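Side-chain contacts in trans-4-hydroxy-L-proline dehydratase (Clostridioides difficile 70-100-2010, PDB 6VXC), which dehydrates trans-4-hydroxy-L-proline to (S)-1-pyrroline-5-carboxylate by glycyl radical chemistry in anaerobic hydroxyproline breakdown: residues C333-F338 / Y381-V386; E274-A279 / E329-L334; K391-S396 / D778-V783. One frame throughout, in Å; residues are numbered along the deposited sequence.

In the fold
Followed from the N terminus, the three contacts succeed one another, and none encloses another. Interaction 2 comes first, closing a mostly helical loop of 49 residues by laying the start of helix 276-293 on helix 324-339. Interaction 1 begins where that loop ends, the two sharing Cys-333 and Leu-334. It spans 42 residues and joins helix 324-339 to helix 378-390, whose Ile-383 and Val-386 also touch Leu-331. Interaction 3 opens just beyond that helix and reaches 381 residues ahead, to the C-terminal glycine radical region. Its loop touches Trp-335 of interaction 1, so interactions 1 and 3 are in direct contact.

Interaction 1 (C333-F338 / Y381-V386); sequences CLWVKF and YIILDV
Trp-335 of helix 324-339 lays its indole across Val-386 and Ile-383 of helix 378-390, in a buried helix-helix contact of the pyruvate formate lyase-like fold. Helix 378-390 is the connecting helix of a beta-alpha-beta crossover, since it links the neighbouring parallel strands 362-366 and 396-401. The backbones stay apart, with the CA atoms of Trp-335 and Val-386 8.1 Å from each other, and the indole bridges the gap.

From its CB, which points toward helix 378-390, the tryptophan can be followed outward. CG already meets the CG2 methyl of Val-386 at 3.8 Å. The other atoms of the five-membered ring gather round the same methyl, CD2 coming closest to Val-386 CG2 at 3.7 Å. This is a CH-pi contact over the ring face: Val-386 CG2 lies 3.7 Å from the centroid of the five-membered ring and only 10° off its normal. Some caution is due, because Val-386 is modelled almost eclipsed (chi1 -11°) and its other methyl, CG1, sits too close to a backbone oxygen, which makes the exact centring doubtful.

Farther out, on the six-membered ring, the partner changes. Trp-335 CZ2 approaches Ile-383 CG2 at 4.1 Å; this methyl reaches the ring obliquely, and the two side chains cross at about a right angle. Ile-383 presents this branch because its CG2 stands opposite the backbone N while CG1 lies beside it (chi1 -69°).

Pro-395 packs on the indole from the side opposite Val-386, and Leu-305 of helix 305-318 touches both Trp-335 and Ile-383. The indole is thus held between a valine and a proline, and at its far end Trp-335 CH2 lies 4.0 Å from Ile-383 CG2.

Interaction 2 (E274-A279 / E329-L334); sequences ETYHQA and ELLECL
The capped N terminus of helix 276-293 packs on helix 324-339, with Tyr-276 and His-277 meeting Leu-330 and Leu-331. Thr-275 and Gln-278 form a capping box: Gln-278 N donates to Thr-275 OG1 at 3.0 Å with an N-H...O angle of 161°, whereas the return bond from Thr-275 N to Gln-278 OE1 is weak. Gln-278 OE1 is gripped better by Glu-274 N, 2.8 Å away.

Leu-330 points toward this helix start and places CD2 over the imidazole of His-277 and CD1 between the CB of that residue and the phenol edge. Its CD2 stands over one face of the imidazole, 3.8 Å from the ring centroid and 9° off the normal, a CH-pi contact that would hold whichever way that ring is flipped. Its CD1 lies in the plane of the phenol at the ring edge, 3.8 Å from Tyr-276 CD1. One leucine therefore meets a face and an edge.

Tyr-276 CG stands opposite the backbone N (chi1 175°), and the ring runs past Leu-330 in the opposing direction until its hydroxyl end reaches Leu-331, the next residue along the partner helix. The hydroxyl is buried but satisfied, bonding to Ala-327 O of the same partner helix. Leu-331, crossing the phenol at about a right angle, closes in on that oxygen, with its CD1 3.2 Å from Tyr-276 OH.

Interaction 3 (K391-S396 / D778-V783); sequences KLIQPS and DLIVRV
The two-stranded antiparallel hairpin that carries the glycyl radical site at its turn, strands 780-782 and 787-789 with Gly-785 between them, meets the loop 391-396 through Ile-780 and Ile-393. That loop connects helix 378-390 to strand 396-401, so the contact ties the C-terminal glycine radical region to the pyruvate formate lyase-like part of the chain. The radical itself is absent from this structure.

The apolar core is small. Ile-393 CG2 fits against two branches of Ile-780, lying 3.9 Å from Ile-780 CG2 and equally far from Ile-780 CD1. Its placement follows from the first torsion: CG1 is wedged between the backbone N and the carbonyl carbon (chi1 59°), which turns CG2 opposite the carbonyl carbon. Ser-787 of the second hairpin strand touches both isoleucines.

Two waters flank the isoleucine pair and carry the polar links. Lys-391, its side chain fully extended with every torsion near 180°, passes CE by Ile-780 CD1 at 4.4 Å and gives a weak bond of 3.3 Å from NZ to the first water. That water also accepts from Ile-780 N, at 2.9 Å, which makes it a bridge between a lysine and a strand backbone.

The second water joins Ser-396 to Arg-782. The guanidinium has protein partners as well, NH1 bonding to Gln-757 OE1 and NH2 to Ser-787 OG. The water lies in the guanidinium plane at its edge, 2.8 Å from Arg-782 NH2 and 2.6 Å from Ser-396 OG.

Interaction 1 (C333-F338 / Y381-V386)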
loop_
_atom_site.group_PDB
_atom_site.type_symbol
_atom_site.label_atom_id
_atom_site.label_comp_id
_atom_site.label_asym_id
_atom_site.label_seq_id
_atom_site.Cartn_x
_atom_site.Cartn_y
_atom_site.Cartn_z
ATOM N N CYS A 333 3.185 -17.180 -14.386
ATOM C CA CYS A 333 1.790 -16.927 -14.727
ATOM C C CYS A 333 1.121 -16.051 -13.678
ATOM O O CYS A 333 0.435 -15.084 -14.017
ATOM C CB CYS A 333 1.031 -18.251 -14.889
ATOM S SG CYS A 333 1.426 -19.218 -16.364
ATOM N N LEU A 334 1.300 -16.389 -12.397
ATOM C CA LEU A 334 0.760 -15.585 -11.302
ATOM C C LEU A 334 1.231 -14.134 -11.378
ATOM O O LEU A 334 0.432 -13.202 -11.224
ATOM C CB LEU A 334 1.155 -16.198 -9.959
ATOM C CG LEU A 334 0.550 -15.453 -8.757
ATOM C CD1 LEU A 334 -0.978 -15.380 -8.879
ATOM C CD2 LEU A 334 0.953 -16.094 -7.446
ATOM N N TRP A 335 2.535 -13.930 -11.592
ATOM C CA TRP A 335 3.080 -12.578 -11.690
ATOM C C TRP A 335 2.348 -11.772 -12.753
ATOM O O TRP A 335 1.957 -10.618 -12.522
ATOM C CB TRP A 335 4.583 -12.638 -11.999
ATOM C CG TRP A 335 5.463 -12.294 -10.818
ATOM C CD1 TRP A 335 6.412 -11.335 -10.771
ATOM C CD2 TRP A 335 5.434 -12.891 -9.514
ATOM N NE1 TRP A 335 6.990 -11.290 -9.529
ATOM C CE2 TRP A 335 6.410 -12.238 -8.737
ATOM C CE3 TRP A 335 4.695 -13.926 -8.936
ATOM C CZ2 TRP A 335 6.667 -12.579 -7.414
ATOM C CZ3 TRP A 335 4.942 -14.262 -7.608
ATOM C CH2 TRP A 335 5.922 -13.595 -6.866
ATOM N N VAL A 336 2.132 -12.380 -13.924
ATOM C CA VAL A 336 1.424 -11.687 -14.990
ATOM C C VAL A 336 -0.001 -11.350 -14.556
ATOM O O VAL A 336 -0.520 -10.280 -14.884
ATOM C CB VAL A 336 1.437 -12.530 -16.281
ATOM C CG1 VAL A 336 0.484 -11.935 -17.298
ATOM C CG2 VAL A 336 2.864 -12.655 -16.845
ATOM N N LYS A 337 -0.660 -12.254 -13.821
ATOM C CA LYS A 337 -2.030 -11.975 -13.381
ATOM C C LYS A 337 -2.092 -10.721 -12.513
ATOM O O LYS A 337 -2.971 -9.872 -12.697
ATOM C CB LYS A 337 -2.634 -13.162 -12.636
ATOM C CG LYS A 337 -2.756 -14.443 -13.443
ATOM C CD LYS A 337 -3.571 -14.255 -14.744
ATOM C CE LYS A 337 -4.962 -13.711 -14.540
ATOM N NZ LYS A 337 -5.739 -13.550 -15.825
ATOM N N PHE A 338 -1.169 -10.593 -11.554
ATOM C CA PHE A 338 -1.075 -9.350 -10.789
ATOM C C PHE A 338 -0.916 -8.149 -11.722
ATOM O O PHE A 338 -1.594 -7.127 -11.566
ATOM C CB PHE A 338 0.111 -9.401 -9.824
ATOM C CG PHE A 338 -0.118 -10.199 -8.569
ATOM C CD1 PHE A 338 -0.875 -9.692 -7.528
ATOM C CD2 PHE A 338 0.507 -11.439 -8.400
ATOM C CE1 PHE A 338 -1.042 -10.411 -6.360
ATOM C CE2 PHE A 338 0.340 -12.164 -7.246
ATOM C CZ PHE A 338 -0.432 -11.655 -6.220
ATOM N N TYR A 381 13.732 -19.294 -3.523
ATOM C CA TYR A 381 14.656 -19.045 -4.617
ATOM C C TYR A 381 13.942 -19.025 -5.957
ATOM O O TYR A 381 14.327 -18.260 -6.844
ATOM C CB TYR A 381 15.785 -20.079 -4.600
ATOM C CG TYR A 381 16.809 -19.787 -3.538
ATOM C CD1 TYR A 381 17.682 -18.715 -3.683
ATOM C CD2 TYR A 381 16.902 -20.571 -2.392
ATOM C CE1 TYR A 381 18.635 -18.422 -2.728
ATOM C CE2 TYR A 381 17.850 -20.289 -1.417
ATOM C CZ TYR A 381 18.716 -19.210 -1.593
ATOM O OH TYR A 381 19.663 -18.932 -0.636
ATOM N N ILE A 382 12.889 -19.840 -6.116
ATOM C CA ILE A 382 12.087 -19.768 -7.330
ATOM C C ILE A 382 11.459 -18.377 -7.473
ATOM O O ILE A 382 11.479 -17.788 -8.556
ATOM C CB ILE A 382 11.030 -20.890 -7.352
ATOM C CG1 ILE A 382 11.682 -22.278 -7.318
ATOM C CG2 ILE A 382 10.195 -20.799 -8.599
ATOM C CD1 ILE A 382 10.668 -23.433 -7.149
ATOM N N ILE A 383 10.909 -17.826 -6.385
ATOM C CA ILE A 383 10.300 -16.491 -6.456
ATOM C C ILE A 383 11.331 -15.440 -6.872
ATOM O O ILE A 383 11.056 -14.578 -7.716
ATOM C CB ILE A 383 9.643 -16.136 -5.110
ATOM C CG1 ILE A 383 8.412 -17.034 -4.892
ATOM C CG2 ILE A 383 9.294 -14.631 -5.048
ATOM C CD1 ILE A 383 7.840 -17.007 -3.477
ATOM N N LEU A 384 12.536 -15.498 -6.299
ATOM C CA LEU A 384 13.584 -14.570 -6.724
ATOM C C LEU A 384 13.896 -14.721 -8.212
ATOM O O LEU A 384 14.049 -13.720 -8.924
ATOM C CB LEU A 384 14.842 -14.758 -5.877
ATOM C CG LEU A 384 14.795 -14.342 -4.405
ATOM C CD1 LEU A 384 16.203 -14.326 -3.819
ATOM C CD2 LEU A 384 14.128 -12.972 -4.230
ATOM N N ASP A 385 13.944 -15.962 -8.711
ATOM C CA ASP A 385 14.164 -16.164 -10.141
ATOM C C ASP A 385 13.030 -15.573 -10.979
ATOM O O ASP A 385 13.284 -14.979 -12.034
ATOM C CB ASP A 385 14.328 -17.652 -10.470
ATOM C CG ASP A 385 15.664 -18.221 -10.018
ATOM O OD1 ASP A 385 16.616 -17.442 -9.794
ATOM O OD2 ASP A 385 15.755 -19.456 -9.892
ATOM N N VAL A 386 11.765 -15.763 -10.571
ATOM C CA VAL A 386 10.698 -15.248 -11.429
ATOM C C VAL A 386 10.627 -13.717 -11.362
ATOM O O VAL A 386 10.377 -13.061 -12.381
ATOM C CB VAL A 386 9.320 -15.903 -11.152
ATOM C CG1 VAL A 386 9.390 -17.131 -10.252
ATOM C CG2 VAL A 386 8.259 -14.894 -10.723
#

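Interaction 2 (E274-A279 / E329-L334)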
loop_
_atom_site.group_PDB
_atom_site.type_symbol
_atom_site.label_atom_id
_atom_site.label_comp_id
_atom_site.label_asym_id
_atom_site.label_seq_id
_atom_site.Cartn_x
_atom_site.Cartn_y
_atom_site.Cartn_z
ATOM N N GLU A 274 -5.351 -29.211 -3.282
ATOM C CA GLU A 274 -4.599 -30.440 -3.073
ATOM C C GLU A 274 -3.207 -30.411 -3.695
ATOM O O GLU A 274 -2.354 -31.200 -3.290
ATOM C CB GLU A 274 -5.364 -31.636 -3.659
ATOM C CG GLU A 274 -6.757 -31.836 -3.077
ATOM C CD GLU A 274 -6.741 -32.306 -1.634
ATOM O OE1 GLU A 274 -5.675 -32.765 -1.168
ATOM O OE2 GLU A 274 -7.789 -32.201 -0.956
ATOM N N THR A 275 -2.966 -29.531 -4.660
ATOM C CA THR A 275 -1.700 -29.450 -5.371
ATOM C C THR A 275 -1.199 -28.006 -5.372
ATOM O O THR A 275 -1.955 -27.065 -5.124
ATOM C CB THR A 275 -1.842 -29.947 -6.811
ATOM O OG1 THR A 275 -2.618 -29.005 -7.554
ATOM C CG2 THR A 275 -2.552 -31.337 -6.859
ATOM N N TYR A 276 0.097 -27.853 -5.669
ATOM C CA TYR A 276 0.722 -26.538 -5.795
ATOM C C TYR A 276 -0.008 -25.676 -6.817
ATOM O O TYR A 276 -0.256 -24.487 -6.583
ATOM C CB TYR A 276 2.189 -26.747 -6.176
ATOM C CG TYR A 276 3.074 -25.556 -6.484
ATOM C CD1 TYR A 276 3.051 -24.958 -7.732
ATOM C CD2 TYR A 276 4.016 -25.108 -5.553
ATOM C CE1 TYR A 276 3.891 -23.923 -8.031
ATOM C CE2 TYR A 276 4.870 -24.071 -5.847
ATOM C CZ TYR A 276 4.804 -23.485 -7.097
ATOM O OH TYR A 276 5.634 -22.458 -7.435
ATOM N N HIS A 277 -0.323 -26.258 -7.971
ATOM C CA HIS A 277 -1.117 -25.572 -8.986
ATOM C C HIS A 277 -2.457 -25.113 -8.406
ATOM O O HIS A 277 -2.868 -23.966 -8.590
ATOM C CB HIS A 277 -1.340 -26.531 -10.156
ATOM C CG HIS A 277 -1.892 -25.900 -11.388
ATOM N ND1 HIS A 277 -2.776 -24.846 -11.364
ATOM C CD2 HIS A 277 -1.733 -26.223 -12.689
ATOM C CE1 HIS A 277 -3.104 -24.518 -12.602
ATOM N NE2 HIS A 277 -2.490 -25.347 -13.426
ATOM N N GLN A 278 -3.153 -26.009 -7.704
ATOM C CA GLN A 278 -4.451 -25.651 -7.134
ATOM C C GLN A 278 -4.313 -24.590 -6.053
ATOM O O GLN A 278 -5.213 -23.762 -5.896
ATOM C CB GLN A 278 -5.154 -26.884 -6.564
ATOM C CG GLN A 278 -5.659 -27.805 -7.646
ATOM C CD GLN A 278 -5.991 -29.192 -7.148
ATOM O OE1 GLN A 278 -6.112 -29.431 -5.946
ATOM N NE2 GLN A 278 -6.144 -30.114 -8.072
ATOM N N ALA A 279 -3.216 -24.625 -5.290
ATOM C CA ALA A 279 -2.992 -23.620 -4.255
ATOM C C ALA A 279 -2.868 -22.228 -4.859
ATOM O O ALA A 279 -3.403 -21.256 -4.316
ATOM C CB ALA A 279 -1.760 -23.969 -3.426
ATOM N N GLU A 329 7.104 -21.811 -13.747
ATOM C CA GLU A 329 6.189 -21.405 -14.805
ATOM C C GLU A 329 4.855 -20.942 -14.218
ATOM O O GLU A 329 4.282 -19.940 -14.663
ATOM C CB GLU A 329 5.983 -22.557 -15.798
ATOM C CG GLU A 329 5.017 -22.226 -16.947
ATOM C CD GLU A 329 4.811 -23.384 -17.933
ATOM O OE1 GLU A 329 4.578 -23.123 -19.122
ATOM O OE2 GLU A 329 4.844 -24.547 -17.509
ATOM N N LEU A 330 4.350 -21.659 -13.218
ATOM C CA LEU A 330 3.082 -21.278 -12.603
ATOM C C LEU A 330 3.198 -19.932 -11.894
ATOM O O LEU A 330 2.271 -19.122 -11.943
ATOM C CB LEU A 330 2.608 -22.371 -11.645
ATOM C CG LEU A 330 2.067 -23.611 -12.353
ATOM C CD1 LEU A 330 1.970 -24.806 -11.418
ATOM C CD2 LEU A 330 0.714 -23.308 -12.976
ATOM N N LEU A 331 4.330 -19.673 -11.240
ATOM C CA LEU A 331 4.523 -18.388 -10.578
ATOM C C LEU A 331 4.709 -17.255 -11.576
ATOM O O LEU A 331 4.273 -16.133 -11.315
ATOM C CB LEU A 331 5.713 -18.451 -9.621
ATOM C CG LEU A 331 5.397 -19.203 -8.333
ATOM C CD1 LEU A 331 6.619 -19.364 -7.475
ATOM C CD2 LEU A 331 4.281 -18.480 -7.566
ATOM N N GLU A 332 5.358 -17.514 -12.713
ATOM C CA GLU A 332 5.426 -16.486 -13.748
ATOM C C GLU A 332 4.038 -16.166 -14.269
ATOM O O GLU A 332 3.719 -15.002 -14.528
ATOM C CB GLU A 332 6.366 -16.920 -14.884
ATOM C CG GLU A 332 7.841 -16.831 -14.461
ATOM C CD GLU A 332 8.877 -17.203 -15.537
ATOM O OE1 GLU A 332 8.514 -17.437 -16.716
ATOM O OE2 GLU A 332 10.075 -17.253 -15.172
ATOM N N CYS A 333 3.185 -17.180 -14.386
ATOM C CA CYS A 333 1.790 -16.927 -14.727
ATOM C C CYS A 333 1.121 -16.051 -13.678
ATOM O O CYS A 333 0.435 -15.084 -14.017
ATOM C CB CYS A 333 1.031 -18.251 -14.889
ATOM S SG CYS A 333 1.426 -19.218 -16.364
ATOM N N LEU A 334 1.300 -16.389 -12.397
ATOM C CA LEU A 334 0.760 -15.585 -11.302
ATOM C C LEU A 334 1.231 -14.134 -11.378
ATOM O O LEU A 334 0.432 -13.202 -11.224
ATOM C CB LEU A 334 1.155 -16.198 -9.959
ATOM C CG LEU A 334 0.550 -15.453 -8.757
ATOM C CD1 LEU A 334 -0.978 -15.380 -8.879
ATOM C CD2 LEU A 334 0.953 -16.094 -7.446
#

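Interaction 3 (K391-S396 / D778-V783)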
loop_
_atom_site.group_PDB
_atom_site.type_symbol
_atom_site.label_atom_id
_atom_site.label_comp_id
_atom_site.label_asym_id
_atom_site.label_seq_id
_atom_site.Cartn_x
_atom_site.Cartn_y
_atom_site.Cartn_z
ATOM N N LYS A 391 10.550 -8.967 -14.415
ATOM C CA LYS A 391 10.737 -7.521 -14.316
ATOM C C LYS A 391 9.409 -6.763 -14.498
ATOM O O LYS A 391 9.268 -5.879 -15.340
ATOM C CB LYS A 391 11.795 -7.051 -15.318
ATOM C CG LYS A 391 12.353 -5.650 -15.018
ATOM C CD LYS A 391 13.415 -5.174 -16.024
ATOM C CE LYS A 391 13.857 -3.748 -15.696
ATOM N NZ LYS A 391 15.042 -3.273 -16.477
ATOM N N LEU A 392 8.434 -7.120 -13.656
ATOM C CA LEU A 392 7.117 -6.484 -13.634
ATOM C C LEU A 392 6.936 -5.695 -12.343
ATOM O O LEU A 392 7.341 -6.147 -11.267
ATOM C CB LEU A 392 6.002 -7.526 -13.757
ATOM C CG LEU A 392 5.979 -8.358 -15.052
ATOM C CD1 LEU A 392 4.963 -9.492 -14.937
ATOM C CD2 LEU A 392 5.732 -7.495 -16.307
ATOM N N ILE A 393 6.334 -4.506 -12.447
ATOM C CA ILE A 393 6.181 -3.669 -11.255
ATOM C C ILE A 393 5.030 -4.106 -10.363
ATOM O O ILE A 393 4.940 -3.641 -9.220
ATOM C CB ILE A 393 6.030 -2.175 -11.618
ATOM C CG1 ILE A 393 4.825 -1.925 -12.523
ATOM C CG2 ILE A 393 7.312 -1.636 -12.227
ATOM C CD1 ILE A 393 4.652 -0.448 -12.875
ATOM N N GLN A 394 4.176 -5.000 -10.839
ATOM C CA GLN A 394 3.239 -5.728 -9.989
ATOM C C GLN A 394 3.490 -7.213 -10.208
ATOM O O GLN A 394 3.701 -7.619 -11.337
ATOM C CB GLN A 394 1.789 -5.410 -10.334
ATOM C CG GLN A 394 1.361 -3.967 -10.168
ATOM C CD GLN A 394 -0.147 -3.871 -9.929
ATOM O OE1 GLN A 394 -0.600 -3.960 -8.789
ATOM N NE2 GLN A 394 -0.918 -3.685 -10.992
ATOM N N PRO A 395 3.495 -8.018 -9.142
ATOM C CA PRO A 395 3.357 -7.637 -7.743
ATOM C C PRO A 395 4.614 -6.926 -7.245
ATOM O O PRO A 395 5.623 -6.831 -7.956
ATOM C CB PRO A 395 3.194 -8.976 -7.031
ATOM C CG PRO A 395 4.019 -9.918 -7.877
ATOM C CD PRO A 395 3.800 -9.454 -9.290
ATOM N N SER A 396 4.540 -6.438 -6.017
ATOM C CA SER A 396 5.670 -5.814 -5.347
ATOM C C SER A 396 6.394 -6.927 -4.594
ATOM O O SER A 396 5.998 -7.308 -3.485
ATOM C CB SER A 396 5.167 -4.689 -4.441
ATOM O OG SER A 396 6.208 -4.027 -3.768
ATOM N N ASP A 778 10.734 1.735 -21.236
ATOM C CA ASP A 778 11.031 0.609 -20.360
ATOM C C ASP A 778 11.705 1.012 -19.055
ATOM O O ASP A 778 11.892 0.160 -18.189
ATOM C CB ASP A 778 11.938 -0.396 -21.091
ATOM C CG ASP A 778 11.229 -1.103 -22.241
ATOM O OD1 ASP A 778 9.975 -1.100 -22.275
ATOM O OD2 ASP A 778 11.936 -1.628 -23.132
ATOM N N LEU A 779 12.049 2.280 -18.882
ATOM C CA LEU A 779 12.848 2.696 -17.740
ATOM C C LEU A 779 11.995 2.677 -16.478
ATOM O O LEU A 779 10.965 3.349 -16.414
ATOM C CB LEU A 779 13.409 4.088 -17.991
ATOM C CG LEU A 779 14.204 4.746 -16.873
ATOM C CD1 LEU A 779 15.440 3.917 -16.538
ATOM C CD2 LEU A 779 14.552 6.167 -17.271
ATOM N N ILE A 780 12.429 1.916 -15.477
ATOM C CA ILE A 780 11.731 1.753 -14.205
ATOM C C ILE A 780 12.646 2.223 -13.079
ATOM O O ILE A 780 13.848 1.943 -13.102
ATOM C CB ILE A 780 11.314 0.284 -13.988
ATOM C CG1 ILE A 780 10.284 -0.139 -15.048
ATOM C CG2 ILE A 780 10.846 0.048 -12.546
ATOM C CD1 ILE A 780 10.013 -1.626 -15.081
ATOM N N VAL A 781 12.094 2.973 -12.119
ATOM C CA VAL A 781 12.853 3.434 -10.957
ATOM C C VAL A 781 12.055 3.162 -9.686
ATOM O O VAL A 781 10.860 2.862 -9.723
ATOM C CB VAL A 781 13.241 4.935 -11.024
ATOM C CG1 VAL A 781 14.151 5.207 -12.196
ATOM C CG2 VAL A 781 12.022 5.809 -11.071
ATOM N N ARG A 782 12.744 3.278 -8.552
ATOM C CA ARG A 782 12.123 3.152 -7.241
ATOM C C ARG A 782 11.581 4.507 -6.803
ATOM O O ARG A 782 12.307 5.496 -6.806
ATOM C CB ARG A 782 13.124 2.630 -6.207
ATOM C CG ARG A 782 12.472 2.116 -4.924
ATOM C CD ARG A 782 11.636 0.860 -5.201
ATOM N NE ARG A 782 10.991 0.358 -4.000
ATOM C CZ ARG A 782 10.295 -0.775 -3.926
ATOM N NH1 ARG A 782 9.752 -1.147 -2.772
ATOM N NH2 ARG A 782 10.155 -1.549 -4.996
ATOM N N VAL A 783 10.307 4.539 -6.429
ATOM C CA VAL A 783 9.659 5.768 -5.980
ATOM C C VAL A 783 9.679 5.777 -4.459
ATOM O O VAL A 783 10.613 6.303 -3.866
ATOM C CB VAL A 783 8.243 5.890 -6.571
ATOM C CG1 VAL A 783 7.590 7.177 -6.126
ATOM C CG2 VAL A 783 8.333 5.877 -8.079
HETATM O O HOH W 1 14.461 -0.046 -15.991
HETATM O O HOH W 2 8.770 -3.869 -4.417
#